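Local coordinates for GTPase activator-like protein (Chaetomium thermophilum, PDB 5HIU), which is a TSC2 homologue thought to act as a GTPase activator, and is represented here by an all-helical N-terminal fragment, at residues 246-251 and 283-288. Residues are numbered along the deposited sequence; the frame is centred on the assembly and turned at random.
Sequences NKLKYC and QSTVRI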
loop_
_atom_site.group_PDB
_atom_site.type_symbol
_atom_site.label_atom_id
_atom_site.label_comp_id
_atom_site.label_asym_id
_atom_site.label_seq_id
_atom_site.Cartn_x
_atom_site.Cartn_y
_atom_site.Cartn_z
ATOM N N ASN A 246 4.724 16.007 -0.464
ATOM C CA ASN A 246 5.862 15.557 0.360
ATOM C C ASN A 246 5.874 14.064 0.777
ATOM O O ASN A 246 6.859 13.586 1.346
ATOM C CB ASN A 246 5.957 16.429 1.608
ATOM C CG ASN A 246 4.702 16.364 2.455
ATOM O OD1 ASN A 246 3.610 16.124 1.942
ATOM N ND2 ASN A 246 4.845 16.589 3.751
ATOM N N LYS A 247 4.788 13.342 0.509
ATOM C CA LYS A 247 4.710 11.891 0.769
ATOM C C LYS A 247 5.016 11.021 -0.454
ATOM O O LYS A 247 5.229 9.796 -0.333
ATOM C CB LYS A 247 3.308 11.539 1.266
ATOM C CG LYS A 247 2.929 12.233 2.559
ATOM C CD LYS A 247 3.778 11.702 3.700
ATOM C CE LYS A 247 3.834 12.664 4.852
ATOM N NZ LYS A 247 5.058 12.380 5.633
ATOM N N LEU A 248 5.032 11.662 -1.622
ATOM C CA LEU A 248 5.109 10.968 -2.898
ATOM C C LEU A 248 6.363 10.125 -2.990
ATOM O O LEU A 248 6.280 8.941 -3.254
ATOM C CB LEU A 248 5.049 11.968 -4.061
ATOM C CG LEU A 248 4.750 11.409 -5.459
ATOM C CD1 LEU A 248 3.347 10.823 -5.536
ATOM C CD2 LEU A 248 4.936 12.501 -6.505
ATOM N N LYS A 249 7.523 10.717 -2.750
ATOM C CA LYS A 249 8.753 9.949 -2.801
ATOM C C LYS A 249 8.585 8.643 -2.024
ATOM O O LYS A 249 8.877 7.560 -2.541
ATOM C CB LYS A 249 9.928 10.754 -2.245
ATOM C CG LYS A 249 11.250 9.998 -2.271
ATOM C CD LYS A 249 12.428 10.864 -1.869
ATOM C CE LYS A 249 13.650 9.983 -1.673
ATOM N NZ LYS A 249 14.947 10.720 -1.641
ATOM N N TYR A 250 8.085 8.746 -0.797
ATOM C CA TYR A 250 8.011 7.597 0.090
ATOM C C TYR A 250 7.023 6.544 -0.445
ATOM O O TYR A 250 7.361 5.355 -0.496
ATOM C CB TYR A 250 7.681 8.062 1.524
ATOM C CG TYR A 250 8.835 8.757 2.266
ATOM C CD1 TYR A 250 10.018 9.119 1.609
ATOM C CD2 TYR A 250 8.729 9.059 3.628
ATOM C CE1 TYR A 250 11.057 9.729 2.287
ATOM C CE2 TYR A 250 9.763 9.675 4.314
ATOM C CZ TYR A 250 10.921 10.004 3.633
ATOM O OH TYR A 250 11.956 10.613 4.285
ATOM N N CYS A 251 5.828 6.955 -0.863
ATOM C CA CYS A 251 4.913 6.013 -1.550
ATOM C C CYS A 251 5.585 5.311 -2.754
ATOM O O CYS A 251 5.554 4.089 -2.883
ATOM C CB CYS A 251 3.680 6.743 -2.039
ATOM S SG CYS A 251 2.666 7.380 -0.701
ATOM N N GLN A 283 4.459 13.803 -13.397
ATOM C CA GLN A 283 5.734 14.500 -13.586
ATOM C C GLN A 283 6.675 14.308 -12.405
ATOM O O GLN A 283 7.829 13.921 -12.585
ATOM C CB GLN A 283 5.528 16.010 -13.855
ATOM C CG GLN A 283 5.219 16.368 -15.308
ATOM C CD GLN A 283 6.150 15.661 -16.290
ATOM O OE1 GLN A 283 7.375 15.720 -16.151
ATOM N NE2 GLN A 283 5.573 14.967 -17.271
ATOM N N SER A 284 6.167 14.563 -11.200
ATOM C CA SER A 284 6.952 14.416 -9.974
ATOM C C SER A 284 7.430 12.978 -9.785
ATOM O O SER A 284 8.577 12.742 -9.391
ATOM C CB SER A 284 6.138 14.883 -8.766
ATOM O OG SER A 284 5.877 16.277 -8.849
ATOM N N THR A 285 6.568 12.021 -10.113
ATOM C CA THR A 285 6.909 10.595 -10.012
ATOM C C THR A 285 8.083 10.202 -10.904
ATOM O O THR A 285 8.987 9.485 -10.466
ATOM C CB THR A 285 5.692 9.733 -10.376
ATOM O OG1 THR A 285 4.552 10.173 -9.616
ATOM C CG2 THR A 285 5.969 8.252 -10.108
ATOM N N VAL A 286 8.072 10.664 -12.154
ATOM C CA VAL A 286 9.180 10.386 -13.077
ATOM C C VAL A 286 10.484 10.930 -12.501
ATOM O O VAL A 286 11.506 10.241 -12.433
ATOM C CB VAL A 286 8.929 11.021 -14.462
ATOM C CG1 VAL A 286 10.170 10.964 -15.329
ATOM C CG2 VAL A 286 7.791 10.316 -15.173
ATOM N N ARG A 287 10.429 12.197 -12.109
ATOM C CA ARG A 287 11.541 12.907 -11.475
ATOM C C ARG A 287 12.081 12.153 -10.257
ATOM O O ARG A 287 13.299 11.997 -10.101
ATOM C CB ARG A 287 11.031 14.289 -11.067
ATOM C CG ARG A 287 12.016 15.181 -10.327
ATOM C CD ARG A 287 11.741 16.650 -10.624
ATOM N NE ARG A 287 10.309 16.948 -10.660
ATOM C CZ ARG A 287 9.599 17.446 -9.648
ATOM N NH1 ARG A 287 10.165 17.733 -8.476
ATOM N NH2 ARG A 287 8.296 17.671 -9.814
ATOM N N ILE A 288 11.155 11.680 -9.414
ATOM C CA ILE A 288 11.480 10.866 -8.233
ATOM C C ILE A 288 12.170 9.580 -8.637
ATOM O O ILE A 288 13.215 9.232 -8.096
ATOM C CB ILE A 288 10.204 10.534 -7.406
ATOM C CG1 ILE A 288 9.726 11.780 -6.660
ATOM C CG2 ILE A 288 10.442 9.394 -6.410
ATOM C CD1 ILE A 288 8.286 11.713 -6.193
#
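Ser284 and Ile288, which both touch Leu248 of residues 246-251, are joined by a helical bond from Ile288 N to Ser284 O of 2.8 Å. Between residues 246-251 and 283-288 the contact is apolar. Leu248 carries it from one side. Its CG lies anti to the backbone N (chi1 -164°), and the branch CD2 does most of the touching. CD2 lies 3.5 Å from Ser284 CB, so the serine offers its methylene carbon here. CD2 also comes to 3.9 Å from Thr285 OG1. That hydroxyl is already bonded to the backbone oxygen of His281, one turn earlier, which satisfies a polar atom next to a methyl group. Leu248 touches His281 as well, and His281, Ser284, Thr285 and Ile288 thus form a four-residue hole for it, a knob-into-hole fit.

Ile288 answers from the other helix. Its CD1 is anti to CA (chi2 161°) and meets Leu248 CD2 at 3.5 Å. The same methyl is 3.6 Å from Leu248 CG, and the two side chains cross obliquely. Ile288 CD1 also reaches the backbone, 3.7 Å from Lys249 N. The other branch, CG2, lies 4.3 Å from Lys249 CG. Lys249 adds its backbone and the first carbons of its side chain; the rest runs on, extended, away from residues 283-288.

The segment axes approach to 10.0 Å and cross at -52°. The contact joins helices 245-261 and 281-294 of an elongated helical array, consistent with an alpha-solenoid. Helix 266-277, which lies between them in sequence, touches both Leu248 and Thr285 through Ile276, and helix 204-219 packs on helix 245-261, with Lys247 salt-bridged to its Asp212.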